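Local atomic coordinates of glycosaminoglycan xylosylkinase (Hydra vulgaris, PDB entry 5XOM), a protein that probably phosphorylates xylose in the glycosaminoglycan linkage region of proteoglycans, as a secretory-pathway kinase of the Fam20 family. Residues 54-66 with 283-295. Residues are numbered along the deposited sequence; the frame is centred on the assembly and turned at random.
Sequences HDMISVRALTVDS and YIENENGSMVIHL. With NAG (2-acetamido-2-deoxy-beta-D-glucopyranose), chain D.
Val59 points into the hairpin turn and packs its methyls against oxygens of that turn. Its CG2 lies 3.3 Å from Gly289 O and also touches Asn286 OD1. That oxygen accepts from Asn288 N at 2.8 Å, closing an Asx turn inside the type I turn 286-289. The donor lies above the carbonyl plane. Asn288 ND2 bears the N-linked NAG, so the glycan leaves from the turn beside Val59.

Met291 reaches back over the 58-61 turn. With CG trans to the backbone N (chi1 -179°), a bend at chi3 lays CE 3.3 Å from Arg60 C. Apolar packing continues at Leu62. The Leu62 and Ile284 side chains run antiparallel, alongside each other, with Leu62 CD2 4.0 Å from Ile284 CD1. Through its other branch, CD1, Leu62 lies across Ile293 and meets CG2. The contact thus joins the loop after helix 49-56 to the hairpin 280-292 of the kinase-like region.

At the polar edge the Arg60 chain doubles back through chi2 and chi3, which brings NH1 to the hairpin. NH1 donates to Ser290 O at 2.8 Å, in the guanidinium plane and on a carbonyl lone pair, with an N-H...O angle of 146°. NH1 also forms a salt bridge with Asp262 of helix 259-273, whose OD2 accepts from Val292 N as well. Ser290 OG turns to Arg259 of the same helix, so the hairpin has its own bonds to that helix. A leucine in place of Arg60 would probably leave Ser290 O without this donor and Asp262 without this salt-bridge partner. Met291 SD sits 3.7 Å above the centre of the guanidinium plane. Two acceptors on NH1 and a sulfur over one face probably fix how the Arg60 guanidinium is turned.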
ATOM      1  N   HIS A  54      -6.633   3.758  11.539  1.00 30.15           N
ATOM      2  CA  HIS A  54      -8.064   3.477  11.633  1.00 36.40           C
ATOM      3  C   HIS A  54      -8.620   2.928  10.325  1.00 40.34           C
ATOM      4  O   HIS A  54      -9.524   2.087  10.346  1.00 43.23           O
ATOM      5  CB  HIS A  54      -8.825   4.737  12.044  1.00 41.80           C
ATOM      6  CG  HIS A  54      -8.580   5.161  13.460  1.00 54.21           C
ATOM      7  ND1 HIS A  54      -9.470   5.941  14.167  1.00 60.58           N
ATOM      8  CD2 HIS A  54      -7.545   4.919  14.299  1.00 62.17           C
ATOM      9  CE1 HIS A  54      -8.995   6.157  15.380  1.00 65.48           C
ATOM     10  NE2 HIS A  54      -7.826   5.550  15.486  1.00 65.48           N
ATOM     11  N   ASP A  55      -8.096   3.379   9.186  1.00 36.01           N
ATOM     12  CA  ASP A  55      -8.635   2.994   7.886  1.00 40.96           C
ATOM     13  C   ASP A  55      -8.066   1.693   7.333  1.00 44.76           C
ATOM     14  O   ASP A  55      -8.643   1.151   6.382  1.00 41.23           O
ATOM     15  CB  ASP A  55      -8.389   4.097   6.853  1.00 43.44           C
ATOM     16  CG  ASP A  55      -9.151   5.367   7.159  1.00 48.07           C
ATOM     17  OD1 ASP A  55     -10.184   5.297   7.862  1.00 51.23           O
ATOM     18  OD2 ASP A  55      -8.714   6.436   6.684  1.00 44.41           O
ATOM     19  N   MET A  56      -6.958   1.180   7.867  1.00 33.48           N
ATOM     20  CA  MET A  56      -6.378  -0.018   7.276  1.00 30.83           C
ATOM     21  C   MET A  56      -6.999  -1.304   7.808  1.00 25.40           C
ATOM     22  O   MET A  56      -6.825  -2.357   7.186  1.00 31.26           O
ATOM     23  CB  MET A  56      -4.849  -0.051   7.484  1.00 31.33           C
ATOM     24  CG  MET A  56      -4.368  -0.500   8.860  1.00 27.04           C
ATOM     25  SD  MET A  56      -2.575  -0.812   8.933  1.00 29.47           S
ATOM     26  CE  MET A  56      -1.898   0.767   8.422  1.00 22.05           C
ATOM     27  N   ILE A  57      -7.754  -1.244   8.900  1.00 25.52           N
ATOM     28  CA  ILE A  57      -8.302  -2.448   9.518  1.00 25.70           C
ATOM     29  C   ILE A  57      -9.531  -2.918   8.749  1.00 34.16           C
ATOM     30  O   ILE A  57     -10.425  -2.123   8.430  1.00 34.64           O
ATOM     31  CB  ILE A  57      -8.644  -2.196  10.993  1.00 27.18           C
ATOM     32  CG1 ILE A  57      -7.389  -1.803  11.767  1.00 34.11           C
ATOM     33  CG2 ILE A  57      -9.289  -3.437  11.618  1.00 26.50           C
ATOM     34  CD1 ILE A  57      -7.689  -1.254  13.129  1.00 31.06           C
ATOM     35  N   SER A  58      -9.571  -4.215   8.449  1.00 31.02           N
ATOM     36  CA  SER A  58     -10.772  -4.913   8.014  1.00 33.72           C
ATOM     37  C   SER A  58     -10.907  -6.178   8.851  1.00 36.52           C
ATOM     38  O   SER A  58     -10.022  -6.518   9.639  1.00 35.09           O
ATOM     39  CB  SER A  58     -10.729  -5.240   6.515  1.00 34.50           C
ATOM     40  OG  SER A  58      -9.564  -5.971   6.188  1.00 45.32           O
ATOM     41  N   VAL A  59     -12.024  -6.889   8.680  1.00 30.48           N
ATOM     42  CA  VAL A  59     -12.316  -7.987   9.594  1.00 31.38           C
ATOM     43  C   VAL A  59     -11.354  -9.157   9.410  1.00 35.31           C
ATOM     44  O   VAL A  59     -11.216  -9.985  10.320  1.00 33.98           O
ATOM     45  CB  VAL A  59     -13.777  -8.454   9.438  1.00 36.46           C
ATOM     46  CG1 VAL A  59     -13.932  -9.410   8.262  1.00 35.67           C
ATOM     47  CG2 VAL A  59     -14.264  -9.101  10.730  1.00 34.46           C
ATOM     48  N   ARG A  60     -10.639  -9.222   8.285  1.00 34.35           N
ATOM     49  CA  ARG A  60      -9.667 -10.282   8.059  1.00 31.78           C
ATOM     50  C   ARG A  60      -8.227  -9.782   7.993  1.00 35.60           C
ATOM     51  O   ARG A  60      -7.336 -10.543   7.596  1.00 32.35           O
ATOM     52  CB  ARG A  60     -10.007 -11.032   6.769  1.00 27.64           C
ATOM     53  CG  ARG A  60     -11.289 -11.871   6.860  1.00 26.19           C
ATOM     54  CD  ARG A  60     -11.221 -12.857   8.038  1.00 35.56           C
ATOM     55  NE  ARG A  60     -10.067 -13.741   7.950  1.00 35.75           N
ATOM     56  CZ  ARG A  60      -9.831 -14.753   8.776  1.00 38.19           C
ATOM     57  NH1 ARG A  60     -10.654 -15.062   9.781  1.00 31.74           N
ATOM     58  NH2 ARG A  60      -8.741 -15.500   8.605  1.00 35.85           N
ATOM     59  N   ALA A  61      -7.964  -8.544   8.411  1.00 32.18           N
ATOM     60  CA  ALA A  61      -6.590  -8.039   8.415  1.00 34.58           C
ATOM     61  C   ALA A  61      -6.510  -6.790   9.274  1.00 29.26           C
ATOM     62  O   ALA A  61      -7.209  -5.808   9.004  1.00 33.27           O
ATOM     63  CB  ALA A  61      -6.103  -7.741   6.994  1.00 35.13           C
ATOM     64  N   LEU A  62      -5.649  -6.815  10.294  1.00 31.24           N
ATOM     65  CA  LEU A  62      -5.393  -5.608  11.066  1.00 29.27           C
ATOM     66  C   LEU A  62      -4.372  -4.711  10.381  1.00 29.51           C
ATOM     67  O   LEU A  62      -4.465  -3.483  10.483  1.00 32.83           O
ATOM     68  CB  LEU A  62      -4.916  -5.959  12.480  1.00 31.73           C
ATOM     69  CG  LEU A  62      -5.931  -6.552  13.465  1.00 40.80           C
ATOM     70  CD1 LEU A  62      -5.280  -6.679  14.848  1.00 36.39           C
ATOM     71  CD2 LEU A  62      -7.226  -5.731  13.522  1.00 40.76           C
ATOM     72  N   THR A  63      -3.407  -5.292   9.674  1.00 24.77           N
ATOM     73  CA  THR A  63      -2.378  -4.536   8.977  1.00 29.35           C
ATOM     74  C   THR A  63      -2.304  -5.003   7.530  1.00 30.13           C
ATOM     75  O   THR A  63      -2.923  -5.995   7.135  1.00 30.05           O
ATOM     76  CB  THR A  63      -1.009  -4.684   9.657  1.00 28.49           C
ATOM     77  OG1 THR A  63      -0.653  -6.071   9.707  1.00 30.32           O
ATOM     78  CG2 THR A  63      -1.054  -4.129  11.079  1.00 27.88           C
ATOM     79  N   VAL A  64      -1.524  -4.273   6.737  1.00 30.96           N
ATOM     80  CA  VAL A  64      -1.457  -4.471   5.297  1.00 32.47           C
ATOM     81  C   VAL A  64      -0.008  -4.676   4.876  1.00 30.40           C
ATOM     82  O   VAL A  64       0.931  -4.414   5.628  1.00 30.12           O
ATOM     83  CB  VAL A  64      -2.074  -3.289   4.527  1.00 32.37           C
ATOM     84  CG1 VAL A  64      -3.568  -3.238   4.763  1.00 27.75           C
ATOM     85  CG2 VAL A  64      -1.412  -1.987   4.958  1.00 31.10           C
ATOM     86  N   ASP A  65       0.154  -5.138   3.635  1.00 37.81           N
ATOM     87  CA  ASP A  65       1.470  -5.420   3.077  1.00 39.93           C
ATOM     88  C   ASP A  65       2.297  -4.156   2.868  1.00 36.38           C
ATOM     89  O   ASP A  65       3.530  -4.236   2.837  1.00 49.32           O
ATOM     90  CB  ASP A  65       1.303  -6.180   1.759  1.00 50.24           C
ATOM     91  CG  ASP A  65       2.626  -6.516   1.100  1.00 68.31           C
ATOM     92  OD1 ASP A  65       3.569  -6.909   1.818  1.00 76.01           O
ATOM     93  OD2 ASP A  65       2.718  -6.400  -0.140  1.00 76.42           O
ATOM     94  N   SER A  66       1.650  -2.998   2.737  1.00 35.08           N
ATOM     95  CA  SER A  66       2.323  -1.742   2.399  1.00 31.72           C
ATOM     96  C   SER A  66       3.259  -1.292   3.516  1.00 33.16           C
ATOM     97  O   SER A  66       2.807  -0.870   4.586  1.00 34.53           O
ATOM     98  CB  SER A  66       1.284  -0.662   2.120  1.00 23.13           C
ATOM     99  OG  SER A  66       1.892   0.619   2.097  1.00 25.71           O
ATOM    100  N   TYR A 283     -10.900 -12.007  19.493  1.00 34.95           N
ATOM    101  CA  TYR A 283     -11.258 -11.920  18.086  1.00 34.56           C
ATOM    102  C   TYR A 283     -12.081 -10.667  17.824  1.00 34.03           C
ATOM    103  O   TYR A 283     -12.726 -10.129  18.728  1.00 33.34           O
ATOM    104  CB  TYR A 283     -12.016 -13.173  17.625  1.00 32.83           C
ATOM    105  CG  TYR A 283     -13.360 -13.416  18.284  1.00 35.95           C
ATOM    106  CD1 TYR A 283     -13.453 -14.094  19.496  1.00 41.17           C
ATOM    107  CD2 TYR A 283     -14.539 -13.010  17.671  1.00 37.18           C
ATOM    108  CE1 TYR A 283     -14.690 -14.336  20.092  1.00 44.49           C
ATOM    109  CE2 TYR A 283     -15.780 -13.250  18.257  1.00 40.22           C
ATOM    110  CZ  TYR A 283     -15.848 -13.911  19.465  1.00 42.01           C
ATOM    111  OH  TYR A 283     -17.077 -14.144  20.042  1.00 45.09           O
ATOM    112  N   ILE A 284     -12.021 -10.190  16.580  1.00 30.19           N
ATOM    113  CA  ILE A 284     -12.874  -9.112  16.105  1.00 36.37           C
ATOM    114  C   ILE A 284     -13.982  -9.732  15.266  1.00 40.36           C
ATOM    115  O   ILE A 284     -13.882 -10.872  14.806  1.00 38.83           O
ATOM    116  CB  ILE A 284     -12.092  -8.050  15.292  1.00 27.74           C
ATOM    117  CG1 ILE A 284     -11.393  -8.697  14.092  1.00 25.99           C
ATOM    118  CG2 ILE A 284     -11.093  -7.318  16.187  1.00 24.06           C
ATOM    119  CD1 ILE A 284     -10.719  -7.698  13.150  1.00 25.84           C
ATOM    120  N   GLU A 285     -15.059  -8.978  15.062  1.00 45.44           N
ATOM    121  CA  GLU A 285     -16.214  -9.530  14.364  1.00 46.04           C
ATOM    122  C   GLU A 285     -17.101  -8.398  13.862  1.00 41.24           C
ATOM    123  O   GLU A 285     -17.297  -7.398  14.557  1.00 44.25           O
ATOM    124  CB  GLU A 285     -16.999 -10.475  15.282  1.00 49.26           C
ATOM    125  CG  GLU A 285     -18.158 -11.196  14.605  1.00 54.71           C
ATOM    126  CD  GLU A 285     -18.761 -12.263  15.501  1.00 58.66           C
ATOM    127  OE1 GLU A 285     -19.309 -11.899  16.554  1.00 55.43           O
ATOM    128  OE2 GLU A 285     -18.690 -13.461  15.157  1.00 64.55           O
ATOM    129  N   ASN A 286     -17.610  -8.555  12.647  1.00 41.14           N
ATOM    130  CA  ASN A 286     -18.646  -7.677  12.114  1.00 38.80           C
ATOM    131  C   ASN A 286     -19.530  -8.507  11.184  1.00 48.51           C
ATOM    132  O   ASN A 286     -19.543  -9.740  11.256  1.00 50.58           O
ATOM    133  CB  ASN A 286     -18.021  -6.435  11.450  1.00 34.63           C
ATOM    134  CG  ASN A 286     -17.204  -6.764  10.212  1.00 39.64           C
ATOM    135  OD1 ASN A 286     -17.268  -7.868   9.667  1.00 44.44           O
ATOM    136  ND2 ASN A 286     -16.435  -5.789   9.753  1.00 42.88           N
ATOM    137  N   GLU A 287     -20.285  -7.832  10.317  1.00 51.50           N
ATOM    138  CA  GLU A 287     -21.203  -8.538   9.430  1.00 59.07           C
ATOM    139  C   GLU A 287     -20.499  -9.433   8.408  1.00 57.30           C
ATOM    140  O   GLU A 287     -21.127 -10.369   7.908  1.00 50.58           O
ATOM    141  CB  GLU A 287     -22.119  -7.542   8.711  1.00 62.71           C
ATOM    142  CG  GLU A 287     -21.423  -6.673   7.673  1.00 70.16           C
ATOM    143  CD  GLU A 287     -22.318  -5.564   7.149  1.00 76.03           C
ATOM    144  OE1 GLU A 287     -23.430  -5.391   7.693  1.00 78.80           O
ATOM    145  OE2 GLU A 287     -21.909  -4.870   6.192  1.00 72.51           O
ATOM    146  N   ASN A 288     -19.224  -9.192   8.084  1.00 54.12           N
ATOM    147  CA  ASN A 288     -18.570  -9.961   7.027  1.00 54.50           C
ATOM    148  C   ASN A 288     -17.703 -11.096   7.579  1.00 49.94           C
ATOM    149  O   ASN A 288     -16.946 -11.699   6.813  1.00 52.92           O
ATOM    150  CB  ASN A 288     -17.701  -9.068   6.121  1.00 61.24           C
ATOM    151  CG  ASN A 288     -18.490  -7.956   5.416  1.00 70.08           C
ATOM    152  OD1 ASN A 288     -19.700  -8.041   5.207  1.00 65.88           O
ATOM    153  ND2 ASN A 288     -17.753  -6.905   5.029  1.00 82.70           N
ATOM    154  N   GLY A 289     -17.755 -11.376   8.883  1.00 43.30           N
ATOM    155  CA  GLY A 289     -17.013 -12.499   9.421  1.00 44.54           C
ATOM    156  C   GLY A 289     -16.339 -12.166  10.739  1.00 42.03           C
ATOM    157  O   GLY A 289     -16.727 -11.232  11.438  1.00 47.16           O
ATOM    158  N   SER A 290     -15.325 -12.962  11.082  1.00 39.10           N
ATOM    159  CA  SER A 290     -14.596 -12.793  12.332  1.00 39.13           C
ATOM    160  C   SER A 290     -13.164 -13.285  12.147  1.00 39.88           C
ATOM    161  O   SER A 290     -12.851 -14.003  11.195  1.00 33.77           O
ATOM    162  CB  SER A 290     -15.270 -13.543  13.488  1.00 33.08           C
ATOM    163  OG  SER A 290     -15.061 -14.942  13.388  1.00 35.47           O
ATOM    164  N   MET A 291     -12.290 -12.888  13.067  1.00 34.04           N
ATOM    165  CA  MET A 291     -10.895 -13.315  13.016  1.00 36.18           C
ATOM    166  C   MET A 291     -10.269 -13.271  14.398  1.00 34.76           C
ATOM    167  O   MET A 291     -10.414 -12.275  15.113  1.00 38.06           O
ATOM    168  CB  MET A 291     -10.069 -12.449  12.055  1.00 37.04           C
ATOM    169  CG  MET A 291      -8.600 -12.883  11.952  1.00 40.57           C
ATOM    170  SD  MET A 291      -7.664 -12.230  10.554  1.00 36.34           S
ATOM    171  CE  MET A 291      -7.388 -10.579  11.112  1.00 25.15           C
ATOM    172  N   VAL A 292      -9.566 -14.345  14.760  1.00 28.58           N
ATOM    173  CA  VAL A 292      -8.761 -14.349  15.978  1.00 28.39           C
ATOM    174  C   VAL A 292      -7.510 -13.512  15.745  1.00 30.20           C
ATOM    175  O   VAL A 292      -6.801 -13.692  14.746  1.00 28.33           O
ATOM    176  CB  VAL A 292      -8.395 -15.787  16.376  1.00 30.22           C
ATOM    177  CG1 VAL A 292      -7.563 -15.809  17.668  1.00 25.76           C
ATOM    178  CG2 VAL A 292      -9.646 -16.644  16.493  1.00 31.39           C
ATOM    179  N   ILE A 293      -7.244 -12.565  16.651  1.00 27.70           N
ATOM    180  CA  ILE A 293      -6.153 -11.619  16.457  1.00 25.85           C
ATOM    181  C   ILE A 293      -5.001 -11.997  17.372  1.00 30.97           C
ATOM    182  O   ILE A 293      -5.179 -12.615  18.427  1.00 29.70           O
ATOM    183  CB  ILE A 293      -6.586 -10.154  16.683  1.00 26.52           C
ATOM    184  CG1 ILE A 293      -7.173  -9.955  18.082  1.00 32.40           C
ATOM    185  CG2 ILE A 293      -7.563  -9.706  15.610  1.00 29.29           C
ATOM    186  CD1 ILE A 293      -7.474  -8.506  18.400  1.00 35.82           C
ATOM    187  N   HIS A 294      -3.796 -11.613  16.952  1.00 29.10           N
ATOM    188  CA  HIS A 294      -2.568 -11.880  17.700  1.00 29.24           C
ATOM    189  C   HIS A 294      -2.304 -10.692  18.614  1.00 25.31           C
ATOM    190  O   HIS A 294      -1.441  -9.840  18.377  1.00 23.63           O
ATOM    191  CB  HIS A 294      -1.413 -12.144  16.759  1.00 27.52           C
ATOM    192  CG  HIS A 294      -1.628 -13.382  15.900  1.00 29.99           C
ATOM    193  ND1 HIS A 294      -0.959 -13.580  14.690  1.00 28.46           N
ATOM    194  CD2 HIS A 294      -2.426 -14.465  16.097  1.00 23.40           C
ATOM    195  CE1 HIS A 294      -1.347 -14.731  14.188  1.00 27.34           C
ATOM    196  NE2 HIS A 294      -2.229 -15.277  15.018  1.00 30.23           N
ATOM    197  N   LEU A 295      -3.069 -10.642  19.697  1.00 29.09           N
ATOM    198  CA  LEU A 295      -2.992  -9.561  20.670  1.00 31.19           C
ATOM    199  C   LEU A 295      -2.381 -10.101  21.962  1.00 32.56           C
ATOM    200  O   LEU A 295      -2.697 -11.219  22.389  1.00 32.84           O
ATOM    201  CB  LEU A 295      -4.386  -8.963  20.893  1.00 29.67           C
ATOM    202  CG  LEU A 295      -4.560  -7.877  21.939  1.00 38.89           C
ATOM    203  CD1 LEU A 295      -3.705  -6.700  21.527  1.00 40.53           C
ATOM    204  CD2 LEU A 295      -6.030  -7.474  21.970  1.00 44.43           C
TER
HETATM  205  C1  NAG D 502     -18.017  -5.573   4.508  1.00 92.99           C
HETATM  206  C2  NAG D 502     -18.807  -5.048   3.279  1.00 99.41           C
HETATM  207  C3  NAG D 502     -18.963  -3.517   3.378  1.00 99.64           C
HETATM  208  C4  NAG D 502     -19.467  -3.085   4.753  1.00100.22           C
HETATM  209  C5  NAG D 502     -18.627  -3.721   5.853  1.00 94.43           C
HETATM  210  C6  NAG D 502     -19.152  -3.458   7.245  1.00 90.50           C
HETATM  211  C7  NAG D 502     -18.795  -5.528   0.861  1.00 99.87           C
HETATM  212  C8  NAG D 502     -17.946  -5.862  -0.330  1.00 93.28           C
HETATM  213  N2  NAG D 502     -18.147  -5.396   2.027  1.00101.30           N
HETATM  214  O3  NAG D 502     -19.833  -3.029   2.362  1.00 97.98           O
HETATM  215  O4  NAG D 502     -19.370  -1.671   4.884  1.00 96.27           O
HETATM  216  O5  NAG D 502     -18.642  -5.139   5.685  1.00 97.76           O
HETATM  217  O6  NAG D 502     -18.489  -4.277   8.200  1.00 92.59           O
HETATM  218  O7  NAG D 502     -20.015  -5.399   0.775  1.00100.30           O